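Local coordinates for uncharacterized protein (Cytophaga hutchinsonii ATCC 33406, PDB 3FF4) that is of unknown function but has a Rossmann-like CoA-binding fold and probably binds coenzyme A or a related nucleotide, at residues A[22-32]-A[113-122]; A[53-64]-A[74-82]. All coordinates share one frame; numbering follows the deposited sequence. Where two conformers were deposited one is given.

Contact 1. Residues A[22-32]-A[113-122]; sequences LAAERLKSHGH and TLVMLSAGTF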
loop_
_atom_site.group_PDB
_atom_site.type_symbol
_atom_site.label_atom_id
_atom_site.label_comp_id
_atom_site.label_asym_id
_atom_site.label_seq_id
_atom_site.Cartn_x
_atom_site.Cartn_y
_atom_site.Cartn_z
ATOM N N LEU A 22 0.371 -11.793 -0.659
ATOM C CA LEU A 22 -1.030 -12.129 -0.451
ATOM C C LEU A 22 -1.966 -10.947 -0.850
ATOM O O LEU A 22 -2.990 -11.165 -1.506
ATOM C CB LEU A 22 -1.266 -12.597 0.978
ATOM C CG LEU A 22 -0.370 -13.776 1.368
ATOM C CD1 LEU A 22 -0.578 -14.159 2.826
ATOM C CD2 LEU A 22 -0.637 -14.987 0.453
ATOM N N ALA A 23 -1.595 -9.710 -0.498
ATOM C CA ALA A 23 -2.458 -8.575 -0.804
ATOM C C ALA A 23 -2.599 -8.368 -2.308
ATOM O O ALA A 23 -3.694 -8.098 -2.789
ATOM C CB ALA A 23 -1.958 -7.301 -0.142
ATOM N N ALA A 24 -1.494 -8.482 -3.041
ATOM C CA ALA A 24 -1.528 -8.317 -4.497
ATOM C C ALA A 24 -2.481 -9.328 -5.114
ATOM O O ALA A 24 -3.298 -8.943 -5.963
ATOM C CB ALA A 24 -0.136 -8.437 -5.106
ATOM N N GLU A 25 -2.404 -10.578 -4.645
ATOM C CA GLU A 25 -3.303 -11.652 -5.096
ATOM C C GLU A 25 -4.775 -11.334 -4.833
ATOM O O GLU A 25 -5.602 -11.517 -5.724
ATOM C CB GLU A 25 -2.990 -12.986 -4.414
ATOM C CG GLU A 25 -1.736 -13.669 -4.889
ATOM C CD GLU A 25 -1.540 -15.062 -4.266
ATOM O OE1 GLU A 25 -1.773 -15.223 -3.035
ATOM O OE2 GLU A 25 -1.149 -15.990 -5.019
ATOM N N ARG A 26 -5.106 -10.891 -3.613
ATOM C CA ARG A 26 -6.503 -10.567 -3.320
ATOM C C ARG A 26 -6.962 -9.324 -4.101
ATOM O O ARG A 26 -8.058 -9.316 -4.638
ATOM C CB ARG A 26 -6.782 -10.396 -1.821
ATOM C CG ARG A 26 -6.571 -11.622 -0.949
ATOM C CD ARG A 26 -7.570 -12.753 -1.208
ATOM N NE ARG A 26 -7.052 -13.634 -2.241
ATOM C CZ ARG A 26 -7.758 -14.082 -3.276
ATOM N NH1 ARG A 26 -9.027 -13.752 -3.420
ATOM N NH2 ARG A 26 -7.195 -14.865 -4.171
ATOM N N LEU A 27 -6.134 -8.278 -4.154
ATOM C CA LEU A 27 -6.493 -7.072 -4.911
ATOM C C LEU A 27 -6.771 -7.434 -6.350
ATOM O O LEU A 27 -7.810 -7.061 -6.924
ATOM C CB LEU A 27 -5.360 -6.046 -4.843
ATOM C CG LEU A 27 -5.236 -5.322 -3.500
ATOM C CD1 LEU A 27 -3.845 -4.701 -3.324
ATOM C CD2 LEU A 27 -6.374 -4.261 -3.302
ATOM N N LYS A 28 -5.842 -8.192 -6.923
ATOM C CA LYS A 28 -5.968 -8.615 -8.305
ATOM C C LYS A 28 -7.237 -9.418 -8.523
ATOM O O LYS A 28 -7.968 -9.139 -9.459
ATOM C CB LYS A 28 -4.751 -9.399 -8.775
ATOM C CG LYS A 28 -4.887 -9.850 -10.211
ATOM C CD LYS A 28 -3.622 -10.490 -10.744
ATOM C CE LYS A 28 -3.954 -11.338 -11.973
ATOM N NZ LYS A 28 -3.076 -10.854 -13.040
ATOM N N SER A 29 -7.524 -10.389 -7.658
ATOM C CA SER A 29 -8.691 -11.249 -7.907
ATOM C C SER A 29 -9.974 -10.471 -7.697
ATOM O O SER A 29 -11.022 -10.868 -8.201
ATOM C CB SER A 29 -8.700 -12.530 -7.056
ATOM O OG SER A 29 -8.858 -12.198 -5.692
ATOM N N HIS A 30 -9.891 -9.377 -6.945
ATOM C CA HIS A 30 -11.034 -8.482 -6.774
ATOM C C HIS A 30 -11.162 -7.460 -7.902
ATOM O O HIS A 30 -12.179 -6.791 -7.999
ATOM C CB HIS A 30 -11.028 -7.790 -5.396
ATOM C CG HIS A 30 -11.605 -8.632 -4.299
ATOM N ND1 HIS A 30 -10.840 -9.484 -3.535
ATOM C CD2 HIS A 30 -12.876 -8.774 -3.859
ATOM C CE1 HIS A 30 -11.611 -10.102 -2.657
ATOM N NE2 HIS A 30 -12.850 -9.684 -2.832
ATOM N N GLY A 31 -10.148 -7.349 -8.759
ATOM C CA GLY A 31 -10.242 -6.487 -9.943
ATOM C C GLY A 31 -9.635 -5.095 -9.789
ATOM O O GLY A 31 -9.712 -4.270 -10.705
ATOM N N HIS A 32 -9.043 -4.828 -8.632
ATOM C CA HIS A 32 -8.305 -3.585 -8.430
ATOM C C HIS A 32 -6.982 -3.622 -9.187
ATOM O O HIS A 32 -6.335 -4.665 -9.232
ATOM C CB HIS A 32 -8.023 -3.369 -6.941
ATOM C CG HIS A 32 -9.266 -3.367 -6.102
ATOM N ND1 HIS A 32 -10.087 -2.263 -5.990
ATOM C CD2 HIS A 32 -9.841 -4.341 -5.361
ATOM C CE1 HIS A 32 -11.105 -2.553 -5.195
ATOM N NE2 HIS A 32 -10.982 -3.810 -4.806
ATOM N N THR A 113 -5.632 -5.397 4.878
ATOM C CA THR A 113 -6.114 -5.373 3.503
ATOM C C THR A 113 -6.904 -6.626 3.135
ATOM O O THR A 113 -7.931 -6.514 2.500
ATOM C CB THR A 113 -4.958 -5.132 2.481
ATOM O OG1 THR A 113 -4.308 -3.880 2.783
ATOM C CG2 THR A 113 -5.525 -5.103 1.022
ATOM N N LEU A 114 -6.434 -7.816 3.539
ATOM C CA LEU A 114 -7.132 -9.067 3.216
ATOM C C LEU A 114 -8.518 -9.131 3.882
ATOM O O LEU A 114 -9.524 -9.407 3.221
ATOM C CB LEU A 114 -6.302 -10.298 3.623
ATOM C CG LEU A 114 -4.820 -10.371 3.223
ATOM C CD1 LEU A 114 -4.169 -11.723 3.661
ATOM C CD2 LEU A 114 -4.709 -10.197 1.709
ATOM N N VAL A 115 -8.569 -8.844 5.179
ATOM C CA VAL A 115 -9.826 -8.803 5.931
ATOM C C VAL A 115 -10.788 -7.785 5.334
ATOM O O VAL A 115 -11.983 -8.082 5.157
ATOM C CB VAL A 115 -9.576 -8.554 7.422
ATOM C CG1 VAL A 115 -10.891 -8.342 8.183
ATOM C CG2 VAL A 115 -8.808 -9.746 8.002
HETATM N N MSE A 116 -10.260 -6.615 4.978
HETATM C CA MSE A 116 -11.078 -5.572 4.395
HETATM C C MSE A 116 -11.713 -5.993 3.067
HETATM O O MSE A 116 -12.893 -5.730 2.822
HETATM C CB MSE A 116 -10.290 -4.262 4.280
HETATM C CG MSE A 116 -10.055 -3.633 5.648
HETATM SE SE MSE A 116 -8.616 -2.314 5.465
HETATM C CE MSE A 116 -9.533 -0.875 4.464
ATOM N N LEU A 117 -10.939 -6.663 2.218
ATOM C CA LEU A 117 -11.468 -7.100 0.941
ATOM C C LEU A 117 -12.574 -8.125 1.183
ATOM O O LEU A 117 -13.619 -8.100 0.516
ATOM C CB LEU A 117 -10.347 -7.651 0.033
ATOM C CG LEU A 117 -9.524 -6.552 -0.676
ATOM C CD1 LEU A 117 -8.117 -6.996 -1.073
ATOM C CD2 LEU A 117 -10.318 -6.019 -1.909
ATOM N N SER A 118 -12.368 -9.024 2.145
ATOM C CA SER A 118 -13.386 -10.032 2.441
ATOM C C SER A 118 -14.611 -9.418 3.100
ATOM O O SER A 118 -15.747 -9.759 2.754
ATOM C CB SER A 118 -12.820 -11.141 3.320
ATOM O OG SER A 118 -12.097 -12.062 2.540
ATOM N N ALA A 119 -14.376 -8.501 4.033
ATOM C CA ALA A 119 -15.451 -7.908 4.813
ATOM C C ALA A 119 -16.294 -6.954 3.991
ATOM O O ALA A 119 -17.380 -6.585 4.411
ATOM C CB ALA A 119 -14.887 -7.204 6.026
ATOM N N GLY A 120 -15.787 -6.542 2.830
ATOM C CA GLY A 120 -16.500 -5.592 1.979
ATOM C C GLY A 120 -16.243 -4.150 2.383
ATOM O O GLY A 120 -16.981 -3.245 1.994
ATOM N N THR A 121 -15.185 -3.923 3.151
ATOM C CA THR A 121 -14.864 -2.575 3.588
ATOM C C THR A 121 -13.638 -1.976 2.885
ATOM O O THR A 121 -13.286 -0.827 3.152
ATOM C CB THR A 121 -14.629 -2.503 5.092
ATOM O OG1 THR A 121 -13.507 -3.330 5.425
ATOM C CG2 THR A 121 -15.904 -2.944 5.878
ATOM N N PHE A 122 -12.983 -2.736 2.012
ATOM C CA PHE A 122 -11.952 -2.144 1.158
ATOM C C PHE A 122 -12.508 -1.064 0.207
ATOM O O PHE A 122 -13.549 -1.268 -0.427
ATOM C CB PHE A 122 -11.199 -3.200 0.353
ATOM C CG PHE A 122 -10.015 -2.629 -0.393
ATOM C CD1 PHE A 122 -8.772 -2.500 0.233
ATOM C CD2 PHE A 122 -10.139 -2.233 -1.722
ATOM C CE1 PHE A 122 -7.669 -1.956 -0.451
ATOM C CE2 PHE A 122 -9.038 -1.685 -2.427
ATOM C CZ PHE A 122 -7.812 -1.537 -1.780
ATOM O OXT PHE A 122 -11.926 0.028 0.042
#
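Leu117 and Leu114 of helix 113-119 pack against helix 19-30 on one face of a Rossmann-like parallel sheet. The axes of the segments 22-30 and 113-119 come within 9.8 Å, at 21° to each other. Leu114 uses both methyls: CD1 meets CB of Leu22, and CD2 lies 3.5 Å from CG of Arg26 and also meets CA of Ala23. The Arg26 chain crosses it at about a right angle, and its bends at chi2 and chi3 lead the guanidinium away. Leu117 splits its methyls. CD1 touches CB of Arg26 and CD2 of Leu27, while CD2 sits over one face of the His30 ring, 4.0 Å from its centroid, in a CH-pi contact. That ring is fixed by a hydrogen bond from His30 ND1 to Arg26 O (3.0 Å), which lies in the ring plane.

Gly31, with positive phi, ends helix 19-30 in a Schellman motif, and His32 follows it. The edge of Phe122 meets the face of His32 in a T-shaped pair, with centroids 4.8 Å apart and planes at 67°. ND1 of His32 is hydrogen-bonded to the backbone N of Lys5. With an alanine in place of His32, the Phe122 edge is likely to lose the ring face it meets, and Lys5 N its acceptor. Phe122 is the C-terminus, and its OXT forms salt bridges with Lys5 and Arg85. Its CG stands opposite the backbone N (chi1 -172°), which carries the ring back toward helix 19-30. There the ring crosses Leu27 at about a right angle, with CZ 3.4 Å from Leu27 CD2.

Contact 2. Residues A[53-64]-A[74-82]; sequences RPVIEGVDTVTL and EYNYILSLK
Arg53 and Glu74 form the salt bridge of this contact. Arg53 grips the carboxylate side-on with two nitrogens. NE lies 3.0 Å from Glu74 OE1, and NH2 lies 3.1 Å from Glu74 OE2. The guanidinium and carboxylate planes are 24° apart, and both oxygens are met on their syn sides but somewhat out of the carboxylate plane. A bend at chi2 in each chain brings the two charged groups together.

Tyr77 adds a hydrogen bond to the loop backbone. Its OH donates to Pro54 O at 2.7 Å, tilted 33° from the carbonyl plane. CG of Tyr77 is anti to the backbone N (chi1 179°), and this extends the ring toward the loop. The ring is held on both faces: Arg53 CB makes a CH-pi contact on one, 3.8 Å from the centroid, and Leu81 CG lies on the other.

Two waters add polar links. One is hydrogen-bonded to Ile56 O, Leu81 O and Val59 N, the other to Val59 O and Lys82 O.

Van der Waals contacts run from loop to strand. Val55 CG1 packs on Leu81 CD2, and its CG2 rests 3.6 Å from Ser80 OG. Leu81 spreads its methyls: CD2 reaches the Ile56 backbone, and CD1 meets Val62 CG2 at 3.8 Å, the two side chains crossing at about a right angle. Leu64 CD2 touches Ile78 CD1 at 4.2 Å. Helix 75-81 thus lies on strand 61-64, and the chain continues to parallel strand 85-88, the beta-alpha-beta crossover of a Rossmann-like fold.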
loop_
_atom_site.group_PDB
_atom_site.type_symbol
_atom_site.label_atom_id
_atom_site.label_comp_id
_atom_site.label_asym_id
_atom_site.label_seq_id
_atom_site.Cartn_x
_atom_site.Cartn_y
_atom_site.Cartn_z
ATOM N N ARG A 53 11.090 5.599 -6.961
ATOM C CA ARG A 53 9.876 6.175 -6.422
ATOM C C ARG A 53 9.189 7.140 -7.427
ATOM O O ARG A 53 9.138 8.354 -7.199
ATOM C CB ARG A 53 10.165 6.822 -5.061
ATOM C CG ARG A 53 10.692 5.839 -4.010
ATOM C CD ARG A 53 9.631 4.769 -3.610
ATOM N NE ARG A 53 10.086 3.836 -2.558
ATOM C CZ ARG A 53 10.742 2.677 -2.760
ATOM N NH1 ARG A 53 11.063 2.259 -3.991
ATOM N NH2 ARG A 53 11.098 1.922 -1.717
ATOM N N PRO A 54 8.639 6.600 -8.540
ATOM C CA PRO A 54 7.981 7.535 -9.470
ATOM C C PRO A 54 6.664 8.049 -8.864
ATOM O O PRO A 54 5.937 7.279 -8.218
ATOM C CB PRO A 54 7.697 6.652 -10.687
ATOM C CG PRO A 54 7.434 5.269 -10.051
ATOM C CD PRO A 54 8.516 5.198 -8.995
ATOM N N VAL A 55 6.366 9.339 -9.050
ATOM C CA VAL A 55 5.096 9.886 -8.548
ATOM C C VAL A 55 3.958 9.498 -9.510
ATOM O O VAL A 55 3.754 10.126 -10.548
ATOM C CB VAL A 55 5.151 11.412 -8.278
ATOM C CG1 VAL A 55 3.824 11.903 -7.686
ATOM C CG2 VAL A 55 6.307 11.739 -7.331
ATOM N N ILE A 56 3.243 8.443 -9.164
ATOM C CA ILE A 56 2.209 7.901 -10.019
ATOM C C ILE A 56 0.902 8.633 -9.734
ATOM O O ILE A 56 0.521 8.826 -8.568
ATOM C CB ILE A 56 2.095 6.345 -9.827
ATOM C CG1 ILE A 56 3.366 5.668 -10.390
ATOM C CG2 ILE A 56 0.822 5.794 -10.498
ATOM C CD1 ILE A 56 3.629 4.260 -9.857
ATOM N N GLU A 57 0.223 9.057 -10.792
ATOM C CA GLU A 57 -1.026 9.782 -10.630
ATOM C C GLU A 57 -2.235 8.859 -10.436
ATOM O O GLU A 57 -2.230 7.696 -10.854
ATOM C CB GLU A 57 -1.226 10.783 -11.772
ATOM C CG GLU A 57 -0.327 11.998 -11.641
ATOM C CD GLU A 57 -0.435 12.917 -12.825
ATOM O OE1 GLU A 57 -0.386 12.417 -13.969
ATOM O OE2 GLU A 57 -0.573 14.140 -12.625
ATOM N N GLY A 58 -3.244 9.383 -9.751
ATOM C CA GLY A 58 -4.486 8.662 -9.504
ATOM C C GLY A 58 -4.471 7.498 -8.520
ATOM O O GLY A 58 -5.377 6.672 -8.557
ATOM N N VAL A 59 -3.471 7.403 -7.646
ATOM C CA VAL A 59 -3.511 6.351 -6.597
ATOM C C VAL A 59 -4.648 6.629 -5.595
ATOM O O VAL A 59 -4.720 7.705 -5.000
ATOM C CB VAL A 59 -2.146 6.177 -5.883
ATOM C CG1 VAL A 59 -2.241 5.122 -4.709
ATOM C CG2 VAL A 59 -1.067 5.730 -6.901
ATOM N N ASP A 60 -5.546 5.677 -5.414
ATOM C CA ASP A 60 -6.606 5.815 -4.418
ATOM C C ASP A 60 -6.078 5.471 -3.018
ATOM O O ASP A 60 -6.270 6.227 -2.047
ATOM C CB ASP A 60 -7.788 4.909 -4.793
ATOM C CG ASP A 60 -8.925 4.951 -3.772
ATOM O OD1 ASP A 60 -9.997 5.533 -4.075
ATOM O OD2 ASP A 60 -8.772 4.367 -2.676
ATOM N N THR A 61 -5.434 4.316 -2.924
ATOM C CA THR A 61 -5.004 3.748 -1.666
ATOM C C THR A 61 -3.530 3.370 -1.736
ATOM O O THR A 61 -3.094 2.715 -2.686
ATOM C CB THR A 61 -5.847 2.468 -1.326
ATOM O OG1 THR A 61 -7.214 2.828 -1.121
ATOM C CG2 THR A 61 -5.305 1.778 -0.075
ATOM N N VAL A 62 -2.757 3.779 -0.735
ATOM C CA VAL A 62 -1.444 3.185 -0.515
ATOM C C VAL A 62 -1.660 2.125 0.589
ATOM O O VAL A 62 -2.188 2.426 1.658
ATOM C CB VAL A 62 -0.392 4.222 -0.123
ATOM C CG1 VAL A 62 0.951 3.536 0.284
ATOM C CG2 VAL A 62 -0.179 5.249 -1.291
ATOM N N THR A 63 -1.296 0.882 0.301
ATOM C CA THR A 63 -1.329 -0.163 1.339
ATOM C C THR A 63 0.099 -0.538 1.766
ATOM O O THR A 63 0.961 -0.930 0.953
ATOM C CB THR A 63 -2.228 -1.399 0.955
ATOM O OG1 THR A 63 -2.392 -2.284 2.088
ATOM C CG2 THR A 63 -1.653 -2.175 -0.285
ATOM N N LEU A 64 0.343 -0.359 3.054
ATOM C CA LEU A 64 1.677 -0.392 3.630
ATOM C C LEU A 64 2.087 -1.761 4.153
ATOM O O LEU A 64 1.386 -2.345 5.003
ATOM C CB LEU A 64 1.749 0.561 4.811
ATOM C CG LEU A 64 1.852 2.054 4.537
ATOM C CD1 LEU A 64 1.853 2.727 5.902
ATOM C CD2 LEU A 64 3.154 2.348 3.800
ATOM N N GLU A 74 9.960 7.262 3.558
ATOM C CA GLU A 74 8.861 7.256 2.569
ATOM C C GLU A 74 7.744 8.291 2.802
ATOM O O GLU A 74 6.830 8.406 1.976
ATOM C CB GLU A 74 8.207 5.862 2.495
ATOM C CG GLU A 74 9.164 4.689 2.271
ATOM C CD GLU A 74 9.735 4.620 0.834
ATOM O OE1 GLU A 74 9.226 5.275 -0.105
ATOM O OE2 GLU A 74 10.716 3.895 0.638
ATOM N N TYR A 75 7.787 9.006 3.928
ATOM C CA TYR A 75 6.735 9.978 4.296
ATOM C C TYR A 75 6.429 10.957 3.145
ATOM O O TYR A 75 5.285 11.108 2.716
ATOM C CB TYR A 75 7.179 10.805 5.517
ATOM C CG TYR A 75 7.052 10.161 6.889
ATOM C CD1 TYR A 75 6.808 8.800 7.042
ATOM C CD2 TYR A 75 7.227 10.933 8.050
ATOM C CE1 TYR A 75 6.714 8.225 8.309
ATOM C CE2 TYR A 75 7.131 10.362 9.314
ATOM C CZ TYR A 75 6.864 9.012 9.432
ATOM O OH TYR A 75 6.775 8.440 10.675
ATOM N N ASN A 76 7.459 11.627 2.656
ATOM C CA ASN A 76 7.261 12.632 1.615
ATOM C C ASN A 76 6.784 12.022 0.306
ATOM O O ASN A 76 6.014 12.649 -0.408
ATOM C CB ASN A 76 8.530 13.463 1.408
ATOM C CG ASN A 76 8.782 14.405 2.559
ATOM O OD1 ASN A 76 7.862 14.744 3.322
ATOM N ND2 ASN A 76 10.040 14.830 2.712
ATOM N N TYR A 77 7.216 10.793 0.015
ATOM C CA TYR A 77 6.746 10.088 -1.179
ATOM C C TYR A 77 5.247 9.773 -1.076
ATOM O O TYR A 77 4.472 10.040 -2.006
ATOM C CB TYR A 77 7.571 8.822 -1.448
ATOM C CG TYR A 77 7.110 8.029 -2.668
ATOM C CD1 TYR A 77 7.110 8.612 -3.954
ATOM C CD2 TYR A 77 6.630 6.722 -2.532
ATOM C CE1 TYR A 77 6.651 7.898 -5.068
ATOM C CE2 TYR A 77 6.188 5.978 -3.658
ATOM C CZ TYR A 77 6.196 6.582 -4.895
ATOM O OH TYR A 77 5.764 5.877 -5.969
ATOM N N ILE A 78 4.847 9.253 0.072
ATOM C CA ILE A 78 3.437 8.952 0.305
ATOM C C ILE A 78 2.597 10.243 0.124
ATOM O O ILE A 78 1.611 10.240 -0.629
ATOM C CB ILE A 78 3.206 8.266 1.685
ATOM C CG1 ILE A 78 3.880 6.871 1.709
ATOM C CG2 ILE A 78 1.717 8.166 1.982
ATOM C CD1 ILE A 78 4.213 6.348 3.098
ATOM N N LEU A 79 3.025 11.325 0.782
ATOM C CA LEU A 79 2.393 12.643 0.619
ATOM C C LEU A 79 2.335 13.089 -0.849
ATOM O O LEU A 79 1.267 13.475 -1.327
ATOM C CB LEU A 79 3.091 13.701 1.494
ATOM C CG LEU A 79 2.954 13.587 3.020
ATOM C CD1 LEU A 79 3.747 14.704 3.703
ATOM C CD2 LEU A 79 1.490 13.636 3.486
ATOM N N SER A 80 3.455 13.016 -1.574
ATOM C CA SER A 80 3.452 13.408 -2.995
ATOM C C SER A 80 2.468 12.583 -3.855
ATOM O O SER A 80 2.034 13.054 -4.899
ATOM C CB SER A 80 4.852 13.351 -3.618
ATOM O OG SER A 80 5.203 12.006 -3.935
ATOM N N LEU A 81 2.128 11.364 -3.429
ATOM C CA LEU A 81 1.138 10.599 -4.171
ATOM C C LEU A 81 -0.288 11.136 -3.971
ATOM O O LEU A 81 -1.197 10.809 -4.754
ATOM C CB LEU A 81 1.191 9.119 -3.811
ATOM C CG LEU A 81 2.462 8.351 -4.192
ATOM C CD1 LEU A 81 2.449 6.944 -3.529
ATOM C CD2 LEU A 81 2.537 8.260 -5.715
ATOM N N LYS A 82 -0.479 11.927 -2.918
ATOM C CA LYS A 82 -1.809 12.445 -2.546
ATOM C C LYS A 82 -2.907 11.367 -2.638
ATOM O O LYS A 82 -3.929 11.576 -3.287
ATOM C CB LYS A 82 -2.177 13.672 -3.406
ATOM C CG LYS A 82 -1.257 14.879 -3.194
ATOM C CD LYS A 82 -1.767 16.118 -3.966
ATOM C CE LYS A 82 -2.517 17.107 -3.013
ATOM N NZ LYS A 82 -3.493 18.032 -3.710
HETATM O O HOH W 1 -1.506 9.261 -7.022
HETATM O O HOH W 2 -4.377 10.490 -5.760
#

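How the contacts relate
Contact 1 and contact 2 flank the middle of the chain, with their own centres about 19 Å apart. Strand 61-64 of contact 2 is the middle strand of the five-stranded parallel sheet. Val62 faces helix 75-81, whereas Thr63 points to the side where contact 1 lies. The contacts meet there: Thr63 OG1 is 2.6 Å from Thr113 OG1, a probable hydrogen bond, and Asn89 is hydrogen-bonded to both threonines. Thr113 begins helix 113-119, so this link joins contact 1 to the central strand. Both contacts build the same CoA-binding-type domain. No bound nucleotide marks a binding site in these segments.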